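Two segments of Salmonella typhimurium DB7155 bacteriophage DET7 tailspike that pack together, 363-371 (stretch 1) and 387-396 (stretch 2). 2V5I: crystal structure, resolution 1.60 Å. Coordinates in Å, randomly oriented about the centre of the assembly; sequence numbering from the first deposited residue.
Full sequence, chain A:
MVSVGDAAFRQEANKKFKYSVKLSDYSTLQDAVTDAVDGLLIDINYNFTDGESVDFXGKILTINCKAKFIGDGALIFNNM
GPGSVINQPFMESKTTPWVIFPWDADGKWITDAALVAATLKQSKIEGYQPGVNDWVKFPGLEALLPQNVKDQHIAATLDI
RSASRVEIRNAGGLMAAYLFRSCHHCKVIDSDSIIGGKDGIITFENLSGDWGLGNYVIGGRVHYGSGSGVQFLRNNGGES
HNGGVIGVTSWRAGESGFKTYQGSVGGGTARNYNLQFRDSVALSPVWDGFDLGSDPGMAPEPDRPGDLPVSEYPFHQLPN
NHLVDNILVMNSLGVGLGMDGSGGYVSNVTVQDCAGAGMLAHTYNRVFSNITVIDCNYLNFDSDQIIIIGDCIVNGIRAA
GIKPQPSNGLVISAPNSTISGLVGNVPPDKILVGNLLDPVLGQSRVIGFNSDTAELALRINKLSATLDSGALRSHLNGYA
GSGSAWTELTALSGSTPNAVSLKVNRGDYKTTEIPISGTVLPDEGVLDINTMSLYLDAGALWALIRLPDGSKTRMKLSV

Stretch 1 (363-371) TYNRVFSNI
Stretch 2 387-396: IIIGDCIVNG

Four backbone hydrogen bonds hold the stretches together: Ile-393 N donates to Arg-366 O (3.1 Å), Phe-368 N to Ile-393 O (2.9 Å), Asn-395 N to Phe-368 O (2.8 Å) and Asn-370 N to Asn-395 O (3.0 Å). They alternate across the gap because strands 367-369 and 393-395 run parallel, axes 4.7 Å apart and inclined by 13°, pairing Val-367 with Ile-393, Phe-368 with Val-394 and Ser-369 with Asn-395. Phi is near -120° and psi mostly 120° to 140°, extended angles that suit beta-branched Val and Ile. Both chains then turn a corner through positive phi, Asn-370 at 63/61 and Gly-396 at 90/103; the latter angles would jam a CB against the preceding carbonyl, so glycine fits. Past the corner, Ile-371 N reaches Gly-396 O (3.0 Å) almost linearly.

Before this pair, the chain following strand 363-364 meets loop 389-392, which follows strand 387-388. Asn-365, at 54/41, offers its N to Asp-391 O (2.9 Å) and, weakly, to Asp-391 OD1 (3.2 Å; chi1 p). A water donates to both Asn-365 OD1 (2.8 Å) and Asp-391 OD2 (2.7 Å), joining the side chains. Arg-366 N donates to Cys-392 SG (3.6 Å; chi1 m), a long bond suited to sulfur's size. Gly-390 N (backbone -100/-164) bonds weakly to Thr-363 O (2.9 Å); a CB on Gly-390 would strike that oxygen and Tyr-364 CD2, so close approach requires a bare CA.

Phe-368 (chi1 m, chi2 88°) shares one sheet face with Val-394 (t). Its buried ring packs against apolar atoms, with Phe-368 CE1 4.0 Å from Cys-392 CB at the ring edge and 4.2 Å from Ile-388 CD1 (m, t); Phe-368 CB lies 4.2 Å from Val-394 CG2. On the opposite face, Val-367 CG1 (t) touches Ile-393 CG2 (m, m) at 4.3 Å, while Asn-395 ND2 (m) bonds weakly to Ser-369 OG (m) at 3.4 Å. Tyr-364 OH (m) lies 3.9 Å from Ile-389 CG2.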

# COMPACT_ATOMS: atom_id res chain seq x y z
N THR A 363 19.39 -10.80 -7.66
CA THR A 363 18.39 -11.79 -7.39
C THR A 363 18.06 -12.57 -8.64
O THR A 363 18.28 -12.10 -9.77
CB THR A 363 17.09 -11.17 -6.86
OG1 THR A 363 16.64 -10.17 -7.81
CG2 THR A 363 17.36 -10.49 -5.52
N TYR A 364 17.56 -13.77 -8.39
CA TYR A 364 17.21 -14.78 -9.39
C TYR A 364 15.87 -15.38 -9.09
O TYR A 364 15.62 -15.77 -7.97
CB TYR A 364 18.27 -15.91 -9.37
CG TYR A 364 19.66 -15.39 -9.55
CD1 TYR A 364 20.36 -14.84 -8.48
CD2 TYR A 364 20.26 -15.40 -10.79
CE1 TYR A 364 21.60 -14.31 -8.64
CE2 TYR A 364 21.53 -14.85 -10.95
CZ TYR A 364 22.20 -14.34 -9.87
OH TYR A 364 23.46 -13.82 -10.02
N ASN A 365 15.00 -15.49 -10.10
CA ASN A 365 13.67 -16.10 -9.93
C ASN A 365 12.84 -15.48 -8.81
O ASN A 365 12.15 -16.19 -8.02
CB ASN A 365 13.78 -17.61 -9.70
CG ASN A 365 12.41 -18.35 -9.83
OD1 ASN A 365 11.67 -18.13 -10.80
ND2 ASN A 365 12.11 -19.24 -8.88
N ARG A 366 12.93 -14.14 -8.76
CA ARG A 366 12.15 -13.36 -7.78
C ARG A 366 11.14 -12.49 -8.49
O ARG A 366 11.38 -12.04 -9.60
CB ARG A 366 13.10 -12.47 -6.98
CG ARG A 366 12.47 -11.71 -5.79
CD ARG A 366 13.50 -11.31 -4.72
NE ARG A 366 14.08 -12.51 -4.05
CZ ARG A 366 15.03 -12.54 -3.15
NH1 ARG A 366 15.54 -11.44 -2.71
NH2 ARG A 366 15.41 -13.73 -2.69
N VAL A 367 10.02 -12.26 -7.83
CA VAL A 367 8.92 -11.41 -8.35
C VAL A 367 8.86 -10.12 -7.55
O VAL A 367 8.78 -10.16 -6.35
CB VAL A 367 7.55 -12.11 -8.29
CG1 VAL A 367 6.46 -11.20 -8.92
CG2 VAL A 367 7.59 -13.44 -9.02
N PHE A 368 8.76 -8.99 -8.26
CA PHE A 368 8.63 -7.65 -7.70
C PHE A 368 7.31 -7.07 -8.20
O PHE A 368 7.10 -7.07 -9.43
CB PHE A 368 9.76 -6.77 -8.21
CG PHE A 368 11.12 -7.25 -7.81
CD1 PHE A 368 11.81 -8.15 -8.60
CD2 PHE A 368 11.74 -6.71 -6.68
CE1 PHE A 368 13.09 -8.61 -8.21
CE2 PHE A 368 12.98 -7.19 -6.28
CZ PHE A 368 13.67 -8.08 -7.06
N SER A 369 6.36 -6.70 -7.32
CA SER A 369 5.08 -6.17 -7.78
C SER A 369 4.80 -4.85 -7.07
O SER A 369 5.05 -4.71 -5.87
CB SER A 369 3.95 -7.16 -7.53
OG SER A 369 4.27 -8.46 -8.06
N ASN A 370 4.27 -3.88 -7.82
CA ASN A 370 3.78 -2.62 -7.26
C ASN A 370 4.91 -1.84 -6.60
O ASN A 370 4.94 -1.61 -5.39
CB ASN A 370 2.63 -2.84 -6.29
CG ASN A 370 1.82 -1.60 -6.09
OD1 ASN A 370 1.74 -0.75 -6.99
ND2 ASN A 370 1.24 -1.45 -4.90
N ILE A 371 5.89 -1.50 -7.44
CA ILE A 371 7.18 -0.88 -7.04
C ILE A 371 7.21 0.58 -7.52
O ILE A 371 6.81 0.89 -8.63
CB ILE A 371 8.39 -1.63 -7.69
CG1 ILE A 371 8.35 -3.15 -7.40
CG2 ILE A 371 9.71 -1.08 -7.18
CD1 ILE A 371 8.42 -3.54 -5.95
N ILE A 387 18.50 -1.75 -10.65
CA ILE A 387 19.35 -2.83 -11.14
C ILE A 387 18.79 -4.15 -10.65
O ILE A 387 18.51 -4.30 -9.46
CB ILE A 387 20.76 -2.66 -10.57
CG1 ILE A 387 21.38 -1.36 -11.09
CG2 ILE A 387 21.62 -3.91 -10.90
CD1 ILE A 387 22.33 -0.68 -10.07
N ILE A 388 18.54 -5.08 -11.57
CA ILE A 388 18.18 -6.44 -11.26
C ILE A 388 19.14 -7.30 -12.06
O ILE A 388 19.23 -7.16 -13.27
CB ILE A 388 16.72 -6.80 -11.62
CG1 ILE A 388 15.74 -5.84 -10.92
CG2 ILE A 388 16.42 -8.25 -11.26
CD1 ILE A 388 14.29 -6.05 -11.33
N ILE A 389 19.82 -8.25 -11.42
CA ILE A 389 20.87 -9.03 -12.10
C ILE A 389 20.35 -10.27 -12.79
O ILE A 389 20.69 -10.51 -13.95
CB ILE A 389 21.95 -9.47 -11.09
CG1 ILE A 389 22.60 -8.26 -10.45
CG2 ILE A 389 22.98 -10.39 -11.76
CD1 ILE A 389 23.33 -7.31 -11.40
N GLY A 390 19.52 -11.05 -12.12
CA GLY A 390 19.05 -12.32 -12.63
C GLY A 390 17.68 -12.36 -13.26
O GLY A 390 17.15 -11.32 -13.70
N ASP A 391 17.13 -13.57 -13.42
CA ASP A 391 15.90 -13.83 -14.19
C ASP A 391 14.65 -13.57 -13.34
O ASP A 391 14.14 -14.49 -12.71
CB ASP A 391 15.87 -15.27 -14.70
CG ASP A 391 16.01 -16.32 -13.57
OD1 ASP A 391 16.84 -16.16 -12.62
OD2 ASP A 391 15.27 -17.34 -13.63
N CYS A 392 14.21 -12.32 -13.32
CA CYS A 392 13.12 -11.91 -12.41
C CYS A 392 11.92 -11.38 -13.22
O CYS A 392 11.99 -11.27 -14.45
CB CYS A 392 13.68 -10.86 -11.45
SG CYS A 392 14.95 -11.65 -10.30
N ILE A 393 10.82 -11.10 -12.52
CA ILE A 393 9.58 -10.54 -13.10
C ILE A 393 9.29 -9.27 -12.33
O ILE A 393 9.39 -9.28 -11.09
CB ILE A 393 8.38 -11.53 -12.88
CG1 ILE A 393 8.58 -12.83 -13.66
CG2 ILE A 393 7.02 -10.89 -13.20
CD1 ILE A 393 8.67 -12.68 -15.10
N VAL A 394 8.99 -8.17 -13.04
CA VAL A 394 8.52 -6.95 -12.39
C VAL A 394 7.10 -6.67 -12.93
O VAL A 394 6.91 -6.59 -14.13
CB VAL A 394 9.46 -5.76 -12.67
CG1 VAL A 394 8.95 -4.55 -11.95
CG2 VAL A 394 10.81 -6.13 -12.25
N ASN A 395 6.10 -6.55 -12.03
CA ASN A 395 4.71 -6.31 -12.40
C ASN A 395 4.32 -4.97 -11.80
O ASN A 395 3.93 -4.92 -10.63
CB ASN A 395 3.78 -7.32 -11.68
CG ASN A 395 3.92 -8.73 -12.16
OD1 ASN A 395 3.92 -8.97 -13.35
ND2 ASN A 395 4.00 -9.69 -11.18
N GLY A 396 4.39 -3.88 -12.56
CA GLY A 396 3.93 -2.60 -12.10
C GLY A 396 5.03 -1.84 -11.41
O GLY A 396 5.40 -2.15 -10.28
O HOH W 1 12.60 -17.77 -13.38